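Local coordinates for protein 3-ketosteroid-delta4-5alpha-dehydrogenase (Rhodococcus jostii, PDB 4AT2) that probably uses bound FAD to introduce the delta-4 double bond into 5-alpha-3-ketosteroids, an oxidative step of steroid catabolism, at residues Ile87-Gly92 / Arg184-Gln189; Gln96-Phe101 / Phe146-Trp151; Glu106-Phe111 / Asp127-Ser132. All blocks are in the same frame, centred on the assembly; numbering follows the deposited sequence.

Contact 1: residues Ile87-Gly92 / Arg184-Gln189; sequences IYLGGG and RGHVPQ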
ATOM      1  N   ILE A  87       7.012  20.966  13.027  1.00  9.31           N
ATOM      2  CA  ILE A  87       7.415  19.865  13.891  1.00  9.00           C
ATOM      3  C   ILE A  87       6.149  19.493  14.663  1.00  8.71           C
ATOM      4  O   ILE A  87       5.578  20.343  15.350  1.00  8.79           O
ATOM      5  CB  ILE A  87       8.536  20.281  14.874  1.00  9.30           C
ATOM      6  CG1 ILE A  87       9.647  21.068  14.160  1.00  9.53           C
ATOM      7  CG2 ILE A  87       9.105  19.042  15.568  1.00  9.28           C
ATOM      8  CD1 ILE A  87      10.690  21.654  15.099  1.00  9.89           C
ATOM      9  N   TYR A  88       5.688  18.252  14.492  1.00  8.35           N
ATOM     10  CA  TYR A  88       4.412  17.811  15.040  1.00  8.28           C
ATOM     11  C   TYR A  88       4.537  17.481  16.527  1.00  8.45           C
ATOM     12  O   TYR A  88       4.998  16.411  16.898  1.00  8.67           O
ATOM     13  CB  TYR A  88       3.850  16.613  14.242  1.00  7.92           C
ATOM     14  CG  TYR A  88       2.374  16.435  14.490  1.00  7.75           C
ATOM     15  CD1 TYR A  88       1.440  17.115  13.706  1.00  7.70           C
ATOM     16  CD2 TYR A  88       1.915  15.637  15.547  1.00  7.76           C
ATOM     17  CE1 TYR A  88       0.084  16.991  13.953  1.00  7.65           C
ATOM     18  CE2 TYR A  88       0.552  15.500  15.800  1.00  7.67           C
ATOM     19  CZ  TYR A  88      -0.350  16.190  15.008  1.00  7.63           C
ATOM     20  OH  TYR A  88      -1.692  16.092  15.261  1.00  7.56           O
ATOM     21  N   LEU A  89       4.126  18.416  17.380  1.00  8.82           N
ATOM     22  CA  LEU A  89       4.314  18.279  18.825  1.00  9.01           C
ATOM     23  C   LEU A  89       3.048  18.673  19.556  1.00  9.18           C
ATOM     24  O   LEU A  89       2.264  19.464  19.046  1.00  9.32           O
ATOM     25  CB  LEU A  89       5.475  19.163  19.287  1.00  9.28           C
ATOM     26  CG  LEU A  89       6.825  18.926  18.600  1.00  9.33           C
ATOM     27  CD1 LEU A  89       7.785  20.022  19.004  1.00  9.64           C
ATOM     28  CD2 LEU A  89       7.395  17.552  18.953  1.00  9.28           C
ATOM     29  N   GLY A  90       2.844  18.130  20.754  1.00  9.22           N
ATOM     30  CA  GLY A  90       1.626  18.444  21.488  1.00  9.29           C
ATOM     31  C   GLY A  90       1.625  17.839  22.866  1.00  9.51           C
ATOM     32  O   GLY A  90       2.690  17.536  23.426  1.00  9.42           O
ATOM     33  N   GLY A  91       0.417  17.687  23.406  1.00  9.44           N
ATOM     34  CA  GLY A  91       0.218  17.171  24.754  1.00 10.05           C
ATOM     35  C   GLY A  91       0.308  18.227  25.835  1.00 10.46           C
ATOM     36  O   GLY A  91       0.375  17.901  27.027  1.00 10.80           O
ATOM     37  N   GLY A  92       0.330  19.493  25.418  1.00 10.59           N
ATOM     38  CA  GLY A  92       0.439  20.621  26.347  1.00 11.12           C
ATOM     39  C   GLY A  92       1.793  21.309  26.361  1.00 11.25           C
ATOM     40  O   GLY A  92       2.360  21.535  27.424  1.00 11.72           O
ATOM     41  N   ARG A 184      -0.935  21.365  16.446  1.00  7.90           N
ATOM     42  CA  ARG A 184       0.308  20.714  16.843  1.00  7.89           C
ATOM     43  C   ARG A 184       1.451  21.036  15.888  1.00  7.93           C
ATOM     44  O   ARG A 184       2.555  20.543  16.060  1.00  7.91           O
ATOM     45  CB  ARG A 184       0.086  19.200  16.951  1.00  7.65           C
ATOM     46  CG  ARG A 184      -0.933  18.861  18.040  1.00  7.71           C
ATOM     47  CD  ARG A 184      -1.011  17.379  18.366  1.00  7.60           C
ATOM     48  NE  ARG A 184      -2.144  17.173  19.271  1.00  7.76           N
ATOM     49  CZ  ARG A 184      -3.347  16.762  18.880  1.00  7.63           C
ATOM     50  NH1 ARG A 184      -3.585  16.449  17.604  1.00  7.27           N
ATOM     51  NH2 ARG A 184      -4.321  16.656  19.779  1.00  7.68           N
ATOM     52  N   GLY A 185       1.191  21.866  14.879  1.00  8.10           N
ATOM     53  CA  GLY A 185       2.272  22.289  13.986  1.00  8.20           C
ATOM     54  C   GLY A 185       3.110  23.378  14.645  1.00  8.65           C
ATOM     55  O   GLY A 185       2.724  24.552  14.629  1.00  8.82           O
ATOM     56  N   HIS A 186       4.247  22.989  15.231  1.00  8.78           N
ATOM     57  CA  HIS A 186       5.180  23.937  15.868  1.00  9.36           C
ATOM     58  C   HIS A 186       6.230  24.334  14.873  1.00  9.72           C
ATOM     59  O   HIS A 186       6.887  23.472  14.306  1.00  9.80           O
ATOM     60  CB  HIS A 186       5.832  23.307  17.094  1.00  9.31           C
ATOM     61  CG  HIS A 186       4.882  23.092  18.251  1.00  9.22           C
ATOM     62  ND1 HIS A 186       3.806  22.273  18.178  1.00  9.05           N
ATOM     63  CD2 HIS A 186       4.895  23.615  19.536  1.00  9.55           C
ATOM     64  CE1 HIS A 186       3.175  22.278  19.368  1.00  9.20           C
ATOM     65  NE2 HIS A 186       3.846  23.101  20.196  1.00  9.47           N
ATOM     66  N   VAL A 187       6.400  25.634  14.646  1.00 10.40           N
ATOM     67  CA  VAL A 187       7.246  26.102  13.535  1.00 11.13           C
ATOM     68  C   VAL A 187       8.315  27.041  14.077  1.00 11.82           C
ATOM     69  O   VAL A 187       7.986  28.043  14.701  1.00 11.99           O
ATOM     70  CB  VAL A 187       6.399  26.823  12.454  1.00 11.22           C
ATOM     71  CG1 VAL A 187       7.247  27.198  11.235  1.00 11.85           C
ATOM     72  CG2 VAL A 187       5.230  25.938  12.029  1.00 11.26           C
ATOM     73  N   PRO A 188       9.598  26.714  13.860  1.00 12.51           N
ATOM     74  CA  PRO A 188      10.638  27.602  14.381  1.00 13.49           C
ATOM     75  C   PRO A 188      10.546  29.016  13.808  1.00 14.92           C
ATOM     76  O   PRO A 188      10.106  29.206  12.675  1.00 14.59           O
ATOM     77  CB  PRO A 188      11.934  26.913  13.940  1.00 13.36           C
ATOM     78  CG  PRO A 188      11.570  25.468  13.901  1.00 12.92           C
ATOM     79  CD  PRO A 188      10.172  25.451  13.352  1.00 12.33           C
ATOM     80  N   GLN A 189      10.964  29.990  14.608  1.00 16.86           N
ATOM     81  CA  GLN A 189      10.863  31.397  14.249  1.00 19.36           C
ATOM     82  C   GLN A 189      11.970  31.750  13.267  1.00 21.25           C
ATOM     83  O   GLN A 189      13.155  31.571  13.559  1.00 21.80           O
ATOM     84  CB  GLN A 189      10.951  32.273  15.503  1.00 20.35           C
ATOM     85  CG  GLN A 189      10.620  33.743  15.268  1.00 21.43           C
ATOM     86  CD  GLN A 189      10.684  34.568  16.543  1.00 22.66           C
ATOM     87  OE1 GLN A 189      11.201  34.118  17.572  1.00 23.58           O
ATOM     88  NE2 GLN A 189      10.150  35.783  16.483  1.00 23.32           N
TER
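R184 lies across one face of the Y88 ring and grips the phenol at its far end. Its CB sits over that face, 3.8 Å from the ring centroid, a CH-pi contact. From there the chain runs out extended: CG passes beside L89 O, CD packs against CE2 of Y88 at 3.5 Å, and NE turns to D103 in a salt bridge. At the tip NH1 donates to Y88 OH over 3.0 Å, nearly straight at 160°, with the hydroxyl in the guanidinium plane; Y88 OH is also hydrogen-bonded to E170. The backbones pair as antiparallel strands, 87-88 at the edge of a small sheet with 185-186 in the middle and 164-165 beyond; the side chain of I87 comes about 6 Å from FAD. I87 and H186 form the hydrogen-bonded pair (I87 N to H186 O 2.8 Å, H186 N to I87 O 3.0 Å), and Y88 with G185 the non-hydrogen-bonded one. R184 O receives two donors, L89 N in its carbonyl plane and ND1 of H186 from above that plane, each at 3.0 Å. With CG beside its backbone N (chi1 -69°), H186 brings its ring under L89 CB, while NE2 bonds to T93 OG1. A CB on G90 would clash with R184 CD. The ND1 bond implies a proton on that nitrogen, and the carboxylates of D103 and E170 probably help offset the buried arginine's charge.

Contact 2: residues Gln96-Phe101 / Phe146-Trp151; sequences QKACGF and FKESFW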
ATOM      1  N   GLN A  96       1.661  25.735  22.969  1.00 10.44           N
ATOM      2  CA  GLN A  96       0.211  25.528  22.972  1.00 10.15           C
ATOM      3  C   GLN A  96      -0.441  26.330  24.106  1.00 10.40           C
ATOM      4  O   GLN A  96      -1.428  27.015  23.884  1.00 10.19           O
ATOM      5  CB  GLN A  96      -0.157  24.047  23.109  1.00  9.93           C
ATOM      6  CG  GLN A  96       0.140  23.218  21.862  1.00  9.49           C
ATOM      7  CD  GLN A  96      -0.148  21.744  22.089  1.00  9.33           C
ATOM      8  OE1 GLN A  96       0.292  21.176  23.073  1.00  9.39           O
ATOM      9  NE2 GLN A  96      -0.884  21.127  21.175  1.00  9.04           N
ATOM     10  N   LYS A  97       0.140  26.255  25.301  1.00 10.71           N
ATOM     11  CA  LYS A  97      -0.428  26.945  26.470  1.00 11.20           C
ATOM     12  C   LYS A  97      -0.425  28.466  26.267  1.00 11.26           C
ATOM     13  O   LYS A  97      -1.425  29.147  26.556  1.00 11.16           O
ATOM     14  CB  LYS A  97       0.327  26.553  27.753  1.00 12.08           C
ATOM     15  CG  LYS A  97       0.058  25.112  28.168  1.00 12.82           C
ATOM     16  CD  LYS A  97       0.825  24.716  29.424  1.00 14.04           C
ATOM     17  CE  LYS A  97       0.538  23.269  29.800  1.00 14.81           C
ATOM     18  NZ  LYS A  97      -0.825  23.042  30.367  1.00 16.35           N
ATOM     19  N   ALA A  98       0.683  28.992  25.743  1.00 11.12           N
ATOM     20  CA  ALA A  98       0.798  30.442  25.500  1.00 11.41           C
ATOM     21  C   ALA A  98      -0.246  30.955  24.504  1.00 11.19           C
ATOM     22  O   ALA A  98      -0.699  32.110  24.593  1.00 11.46           O
ATOM     23  CB  ALA A  98       2.204  30.783  25.017  1.00 11.36           C
ATOM     24  N   CYS A  99      -0.626  30.087  23.573  1.00 10.96           N
ATOM     25  CA  CYS A  99      -1.628  30.397  22.548  1.00 10.76           C
ATOM     26  C   CYS A  99      -3.045  29.999  22.966  1.00 10.54           C
ATOM     27  O   CYS A  99      -4.000  30.226  22.233  1.00 10.40           O
ATOM     28  CB  CYS A  99      -1.246  29.735  21.213  1.00 10.82           C
ATOM     29  SG  CYS A  99       0.308  30.372  20.520  1.00 11.72           S
ATOM     30  N   GLY A 100      -3.171  29.397  24.145  1.00 10.55           N
ATOM     31  CA  GLY A 100      -4.480  29.082  24.702  1.00 10.53           C
ATOM     32  C   GLY A 100      -5.149  27.857  24.115  1.00 10.13           C
ATOM     33  O   GLY A 100      -6.363  27.842  23.927  1.00 10.03           O
ATOM     34  N   PHE A 101      -4.363  26.814  23.834  1.00 10.07           N
ATOM     35  CA  PHE A 101      -4.930  25.566  23.310  1.00 10.05           C
ATOM     36  C   PHE A 101      -4.632  24.432  24.259  1.00 10.48           C
ATOM     37  O   PHE A 101      -3.455  24.099  24.480  1.00 10.49           O
ATOM     38  CB  PHE A 101      -4.364  25.235  21.906  1.00  9.48           C
ATOM     39  CG  PHE A 101      -4.802  26.201  20.835  1.00  9.42           C
ATOM     40  CD1 PHE A 101      -6.006  26.012  20.153  1.00  9.18           C
ATOM     41  CD2 PHE A 101      -4.022  27.307  20.525  1.00  9.46           C
ATOM     42  CE1 PHE A 101      -6.416  26.901  19.161  1.00  9.21           C
ATOM     43  CE2 PHE A 101      -4.425  28.204  19.536  1.00  9.37           C
ATOM     44  CZ  PHE A 101      -5.623  28.004  18.862  1.00  9.36           C
ATOM     45  N   PHE A 146      10.925  29.635  18.993  1.00 14.40           N
ATOM     46  CA  PHE A 146       9.526  29.590  18.563  1.00 14.50           C
ATOM     47  C   PHE A 146       8.824  30.865  19.004  1.00 15.14           C
ATOM     48  O   PHE A 146       8.950  31.291  20.162  1.00 15.77           O
ATOM     49  CB  PHE A 146       8.771  28.385  19.145  1.00 13.92           C
ATOM     50  CG  PHE A 146       9.314  27.046  18.726  1.00 13.50           C
ATOM     51  CD1 PHE A 146      10.313  26.427  19.472  1.00 13.55           C
ATOM     52  CD2 PHE A 146       8.796  26.379  17.619  1.00 13.01           C
ATOM     53  CE1 PHE A 146      10.811  25.179  19.105  1.00 13.42           C
ATOM     54  CE2 PHE A 146       9.286  25.129  17.251  1.00 12.90           C
ATOM     55  CZ  PHE A 146      10.294  24.525  17.998  1.00 13.10           C
ATOM     56  N   LYS A 147       8.086  31.477  18.085  1.00 15.59           N
ATOM     57  CA  LYS A 147       7.277  32.632  18.437  1.00 16.52           C
ATOM     58  C   LYS A 147       5.982  32.145  19.067  1.00 16.34           C
ATOM     59  O   LYS A 147       5.313  31.273  18.512  1.00 15.78           O
ATOM     60  CB  LYS A 147       6.964  33.466  17.207  1.00 17.16           C
ATOM     61  CG  LYS A 147       6.333  34.800  17.552  1.00 18.31           C
ATOM     62  CD  LYS A 147       6.144  35.617  16.294  1.00 19.46           C
ATOM     63  CE  LYS A 147       5.379  36.896  16.589  1.00 21.49           C
ATOM     64  NZ  LYS A 147       5.421  37.774  15.388  1.00 22.53           N
ATOM     65  N   GLU A 148       5.621  32.709  20.218  1.00 16.88           N
ATOM     66  CA  GLU A 148       4.433  32.252  20.938  1.00 17.18           C
ATOM     67  C   GLU A 148       3.183  32.936  20.366  1.00 16.51           C
ATOM     68  O   GLU A 148       2.558  33.783  21.002  1.00 17.02           O
ATOM     69  CB  GLU A 148       4.613  32.412  22.466  1.00 18.50           C
ATOM     70  CG  GLU A 148       5.768  31.547  22.977  1.00 19.96           C
ATOM     71  CD  GLU A 148       5.835  31.376  24.494  1.00 21.17           C
ATOM     72  OE1 GLU A 148       5.610  32.362  25.223  1.00 20.88           O
ATOM     73  OE2 GLU A 148       6.143  30.237  24.944  1.00 22.24           O
ATOM     74  N   SER A 149       2.858  32.574  19.125  1.00 15.34           N
ATOM     75  CA  SER A 149       1.696  33.103  18.419  1.00 14.89           C
ATOM     76  C   SER A 149       1.180  32.045  17.456  1.00 13.54           C
ATOM     77  O   SER A 149       1.948  31.193  16.962  1.00 12.82           O
ATOM     78  CB  SER A 149       2.045  34.379  17.657  1.00 15.75           C
ATOM     79  OG  SER A 149       3.111  34.132  16.770  1.00 17.46           O
ATOM     80  N   PHE A 150      -0.122  32.117  17.197  1.00 12.78           N
ATOM     81  CA  PHE A 150      -0.846  31.112  16.432  1.00 11.97           C
ATOM     82  C   PHE A 150      -1.370  31.718  15.135  1.00 12.02           C
ATOM     83  O   PHE A 150      -1.918  32.822  15.136  1.00 12.44           O
ATOM     84  CB  PHE A 150      -2.010  30.581  17.295  1.00 11.49           C
ATOM     85  CG  PHE A 150      -3.030  29.763  16.546  1.00 10.86           C
ATOM     86  CD1 PHE A 150      -2.775  28.434  16.209  1.00 10.52           C
ATOM     87  CD2 PHE A 150      -4.277  30.304  16.228  1.00 10.70           C
ATOM     88  CE1 PHE A 150      -3.724  27.674  15.539  1.00 10.09           C
ATOM     89  CE2 PHE A 150      -5.234  29.537  15.568  1.00 10.33           C
ATOM     90  CZ  PHE A 150      -4.955  28.223  15.221  1.00 10.10           C
ATOM     91  N   TRP A 151      -1.175  31.004  14.028  1.00 11.78           N
ATOM     92  CA  TRP A 151      -1.780  31.392  12.755  1.00 11.98           C
ATOM     93  C   TRP A 151      -2.989  30.538  12.520  1.00 11.75           C
ATOM     94  O   TRP A 151      -2.882  29.316  12.496  1.00 11.05           O
ATOM     95  CB  TRP A 151      -0.796  31.201  11.604  1.00 12.22           C
ATOM     96  CG  TRP A 151      -1.409  31.624  10.292  1.00 12.64           C
ATOM     97  CD1 TRP A 151      -1.778  30.815   9.222  1.00 12.62           C
ATOM     98  CD2 TRP A 151      -1.802  32.987   9.899  1.00 13.36           C
ATOM     99  NE1 TRP A 151      -2.331  31.563   8.212  1.00 12.81           N
ATOM    100  CE2 TRP A 151      -2.376  32.873   8.554  1.00 13.23           C
ATOM    101  CE3 TRP A 151      -1.711  34.244  10.495  1.00 13.78           C
ATOM    102  CZ2 TRP A 151      -2.846  33.984   7.854  1.00 13.75           C
ATOM    103  CZ3 TRP A 151      -2.178  35.355   9.778  1.00 14.52           C
ATOM    104  CH2 TRP A 151      -2.737  35.225   8.495  1.00 14.14           C
TER
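F101 drives the edge of its ring into the face of F150, an edge-to-face pair with centroids 4.5 Å apart and planes inclined at 52° rather than perpendicular. CZ of F101 stands over the centre of the F150 ring, 3.5 Å above its plane, while CE2 reaches F150 CG at 3.6 Å. F150 has CG anti to its own N (chi1 167°), which turns the ring's face to the helix end; F101 keeps CG beside its N (chi1 -68°) and reaches across with the far edge of its ring. P183 and L164 extend this apolar patch, P183 touching both rings. C99 fills the place next to the pair: its SG rests on the backbone of segment 146-151, 3.6 Å from S149 C, and also meets F150 CB at 4.0 Å. Farther along, the methyl of A98 leans on the carboxylate end of E148, CB to CD 3.7 Å, beside the inverse gamma turn centred on E148. S149 turns its CB from the helix end, and its OG bonds to D162. No hydrogen bond joins the segments, so apolar contact carries the junction. G100, with positive phi, and the bonds G100 N to K97 O and F101 N to Q96 O form a Schellman motif, the C-terminal ending of helix 94-98 here packed against the loop before strand 164-165.

Contact 3: residues Glu106-Phe111 / Asp127-Ser132; sequences ENMKTF and DYCEGS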
ATOM      1  N   GLU A 106      -2.893  11.844  25.735  1.00 12.75           N
ATOM      2  CA  GLU A 106      -3.967  10.934  25.335  1.00 13.37           C
ATOM      3  C   GLU A 106      -4.763  11.476  24.153  1.00 12.27           C
ATOM      4  O   GLU A 106      -5.114  10.724  23.240  1.00 11.68           O
ATOM      5  CB  GLU A 106      -4.904  10.590  26.502  1.00 16.08           C
ATOM      6  CG  GLU A 106      -5.884   9.451  26.190  1.00 19.31           C
ATOM      7  CD  GLU A 106      -5.229   8.219  25.556  1.00 22.19           C
ATOM      8  OE1 GLU A 106      -4.224   7.685  26.098  1.00 24.89           O
ATOM      9  OE2 GLU A 106      -5.715   7.788  24.483  1.00 25.48           O
ATOM     10  N   ASN A 107      -5.048  12.776  24.180  1.00 11.32           N
ATOM     11  CA  ASN A 107      -5.784  13.410  23.089  1.00 10.54           C
ATOM     12  C   ASN A 107      -4.971  13.390  21.789  1.00  9.91           C
ATOM     13  O   ASN A 107      -5.492  13.085  20.710  1.00  9.52           O
ATOM     14  CB  ASN A 107      -6.164  14.836  23.473  1.00 10.68           C
ATOM     15  CG  ASN A 107      -7.127  15.453  22.489  1.00 10.46           C
ATOM     16  OD1 ASN A 107      -8.180  14.876  22.186  1.00 10.47           O
ATOM     17  ND2 ASN A 107      -6.767  16.621  21.962  1.00 10.14           N
ATOM     18  N   MET A 108      -3.685  13.698  21.912  1.00  9.56           N
ATOM     19  CA  MET A 108      -2.780  13.646  20.776  1.00  9.29           C
ATOM     20  C   MET A 108      -2.721  12.235  20.184  1.00  9.35           C
ATOM     21  O   MET A 108      -2.785  12.071  18.964  1.00  9.08           O
ATOM     22  CB  MET A 108      -1.398  14.117  21.211  1.00  9.18           C
ATOM     23  CG  MET A 108      -0.409  14.272  20.082  1.00  8.87           C
ATOM     24  SD  MET A 108       1.101  14.946  20.786  1.00  8.94           S
ATOM     25  CE  MET A 108       2.207  14.717  19.404  1.00  8.58           C
ATOM     26  N   LYS A 109      -2.608  11.231  21.051  1.00  9.74           N
ATOM     27  CA  LYS A 109      -2.540   9.833  20.604  1.00  9.92           C
ATOM     28  C   LYS A 109      -3.829   9.437  19.864  1.00  9.68           C
ATOM     29  O   LYS A 109      -3.782   8.806  18.805  1.00  9.63           O
ATOM     30  CB  LYS A 109      -2.282   8.886  21.796  1.00 10.64           C
ATOM     31  CG  LYS A 109      -2.356   7.406  21.411  1.00 11.19           C
ATOM     32  CD  LYS A 109      -2.284   6.467  22.608  1.00 12.38           C
ATOM     33  CE  LYS A 109      -2.715   5.060  22.202  1.00 12.52           C
ATOM     34  NZ  LYS A 109      -2.339   4.043  23.227  1.00 13.29           N
ATOM     35  N   THR A 110      -4.976   9.834  20.412  1.00  9.58           N
ATOM     36  CA  THR A 110      -6.268   9.502  19.813  1.00  9.28           C
ATOM     37  C   THR A 110      -6.349  10.070  18.405  1.00  9.04           C
ATOM     38  O   THR A 110      -6.751   9.373  17.459  1.00  9.04           O
ATOM     39  CB  THR A 110      -7.423   9.997  20.697  1.00  9.64           C
ATOM     40  OG1 THR A 110      -7.340   9.332  21.966  1.00 10.00           O
ATOM     41  CG2 THR A 110      -8.790   9.676  20.050  1.00  9.63           C
ATOM     42  N   PHE A 111      -5.930  11.321  18.259  1.00  8.60           N
ATOM     43  CA  PHE A 111      -5.905  11.922  16.935  1.00  8.33           C
ATOM     44  C   PHE A 111      -4.966  11.168  15.990  1.00  8.36           C
ATOM     45  O   PHE A 111      -5.337  10.848  14.848  1.00  8.11           O
ATOM     46  CB  PHE A 111      -5.503  13.406  16.961  1.00  8.17           C
ATOM     47  CG  PHE A 111      -5.263  13.952  15.585  1.00  7.92           C
ATOM     48  CD1 PHE A 111      -6.341  14.306  14.770  1.00  7.82           C
ATOM     49  CD2 PHE A 111      -3.974  14.020  15.065  1.00  7.93           C
ATOM     50  CE1 PHE A 111      -6.134  14.764  13.477  1.00  7.74           C
ATOM     51  CE2 PHE A 111      -3.760  14.472  13.772  1.00  7.73           C
ATOM     52  CZ  PHE A 111      -4.840  14.848  12.981  1.00  7.74           C
ATOM     53  N   ASP A 127       4.365   6.371  22.712  1.00 11.00           N
ATOM     54  CA  ASP A 127       5.673   6.817  23.159  1.00 11.17           C
ATOM     55  C   ASP A 127       5.987   8.253  22.692  1.00 10.80           C
ATOM     56  O   ASP A 127       6.428   9.090  23.475  1.00 11.03           O
ATOM     57  CB  ASP A 127       6.710   5.818  22.635  1.00 11.54           C
ATOM     58  CG  ASP A 127       8.118   6.216  22.955  1.00 12.14           C
ATOM     59  OD1 ASP A 127       8.480   6.201  24.146  1.00 13.38           O
ATOM     60  OD2 ASP A 127       8.873   6.500  22.011  1.00 11.92           O
ATOM     61  N   TYR A 128       5.753   8.526  21.412  1.00 10.22           N
ATOM     62  CA  TYR A 128       5.963   9.854  20.845  1.00 10.00           C
ATOM     63  C   TYR A 128       5.111  10.902  21.560  1.00 10.26           C
ATOM     64  O   TYR A 128       5.577  12.021  21.829  1.00 10.24           O
ATOM     65  CB  TYR A 128       5.598   9.797  19.360  1.00  9.61           C
ATOM     66  CG  TYR A 128       5.885  11.051  18.563  1.00  9.43           C
ATOM     67  CD1 TYR A 128       7.169  11.334  18.101  1.00  9.30           C
ATOM     68  CD2 TYR A 128       4.852  11.931  18.235  1.00  9.41           C
ATOM     69  CE1 TYR A 128       7.423  12.478  17.349  1.00  9.34           C
ATOM     70  CE2 TYR A 128       5.092  13.071  17.491  1.00  9.30           C
ATOM     71  CZ  TYR A 128       6.373  13.337  17.050  1.00  9.42           C
ATOM     72  OH  TYR A 128       6.603  14.465  16.307  1.00  9.49           O
ATOM     73  N   CYS A 129       3.866  10.547  21.865  1.00 10.34           N
ATOM     74  CA  CYS A 129       2.954  11.493  22.513  1.00 10.67           C
ATOM     75  C   CYS A 129       3.332  11.752  23.971  1.00 11.34           C
ATOM     76  O   CYS A 129       3.302  12.899  24.444  1.00 11.38           O
ATOM     77  CB  CYS A 129       1.512  10.996  22.416  1.00 10.48           C
ATOM     78  SG  CYS A 129       0.901  11.073  20.725  1.00 10.33           S
ATOM     79  N   GLU A 130       3.680  10.690  24.685  1.00 11.92           N
ATOM     80  CA  GLU A 130       4.043  10.831  26.090  1.00 13.12           C
ATOM     81  C   GLU A 130       5.317  11.655  26.282  1.00 12.67           C
ATOM     82  O   GLU A 130       5.487  12.314  27.317  1.00 13.04           O
ATOM     83  CB  GLU A 130       4.163   9.465  26.767  1.00 14.79           C
ATOM     84  CG  GLU A 130       2.844   8.714  26.890  1.00 16.85           C
ATOM     85  CD  GLU A 130       1.794   9.401  27.764  1.00 18.78           C
ATOM     86  OE1 GLU A 130       2.148  10.149  28.707  1.00 21.20           O
ATOM     87  OE2 GLU A 130       0.588   9.170  27.516  1.00 20.61           O
ATOM     88  N   GLY A 131       6.203  11.628  25.287  1.00 11.86           N
ATOM     89  CA  GLY A 131       7.462  12.372  25.368  1.00 11.56           C
ATOM     90  C   GLY A 131       7.463  13.712  24.641  1.00 10.90           C
ATOM     91  O   GLY A 131       8.509  14.358  24.540  1.00 10.98           O
ATOM     92  N   SER A 132       6.298  14.137  24.141  1.00 10.59           N
ATOM     93  CA  SER A 132       6.251  15.291  23.219  1.00 10.25           C
ATOM     94  C   SER A 132       6.618  16.634  23.862  1.00 10.34           C
ATOM     95  O   SER A 132       7.405  17.405  23.307  1.00 10.36           O
ATOM     96  CB  SER A 132       4.889  15.385  22.519  1.00  9.91           C
ATOM     97  OG  SER A 132       5.000  16.154  21.325  1.00  9.63           O
TER
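The Y128 ring meets the M108 methyl obliquely, with CE 3.8 Å from CE2 of the tyrosine. F497 meets the same ring from helix 490-507, and Y128 OH bonds to Y88 O. M108 reaches this place by an extended chain, CG anti to the backbone N (chi1 -173°) and each later bond also near 180°, so that its successive atoms run past C129, S132 and Y128. CG touches C129 SG at 3.5 Å, SD follows at 3.9 Å from the same sulfur, and CE reaches both the tyrosine ring and S132 OG, 3.7 Å from the latter. That hydroxyl is engaged with G90 N. An alanine in place of M108 would remove CG, SD and CE, and would probably leave a gap beside C129 SG and the Y128 ring, which would lose its methyl neighbour. C129 points its thiol at the other helix, its SG also lying 3.5 Å from K109 N and 4.0 Å from K109 CB. K109 then carries its amine away to E122, in a salt bridge, and to T126. No hydrogen bond crosses between the segments; sulfur and methyl packing dominates, with K109 N and S132 OG at its border. K109 CA and C129 CA are the nearest CA pair, at 6.0 Å. Helices 105-115 and 122-130, which follow each other in the chain, thus meet through M108 and C129, and S132, first residue of helix 132-141, brings a third helix to the M108 methyl.

Contacts 1 and 3 are buried, whereas contact 2 lies at the surface, its centre about 22 Å from the centre of the chain. Both others are nested in the loop that contact 1 closes, and contact 3 also lies inside the loop of contact 2. Contact 1 relies on backbone pairing, close to the FAD at I87, and on an arginine-carboxylate network; contact 3 replaces this with sulfur and methyl packing, and contact 2 with aromatic rings around a helix end. Contact 1 touches both: two hydrogen bonds tie it to contact 3, while Q96 OE1 of contact 2 is hydrogen-bonded to G92 N. Contacts 2 and 3 do not touch, their nearest atoms being about 7 Å apart.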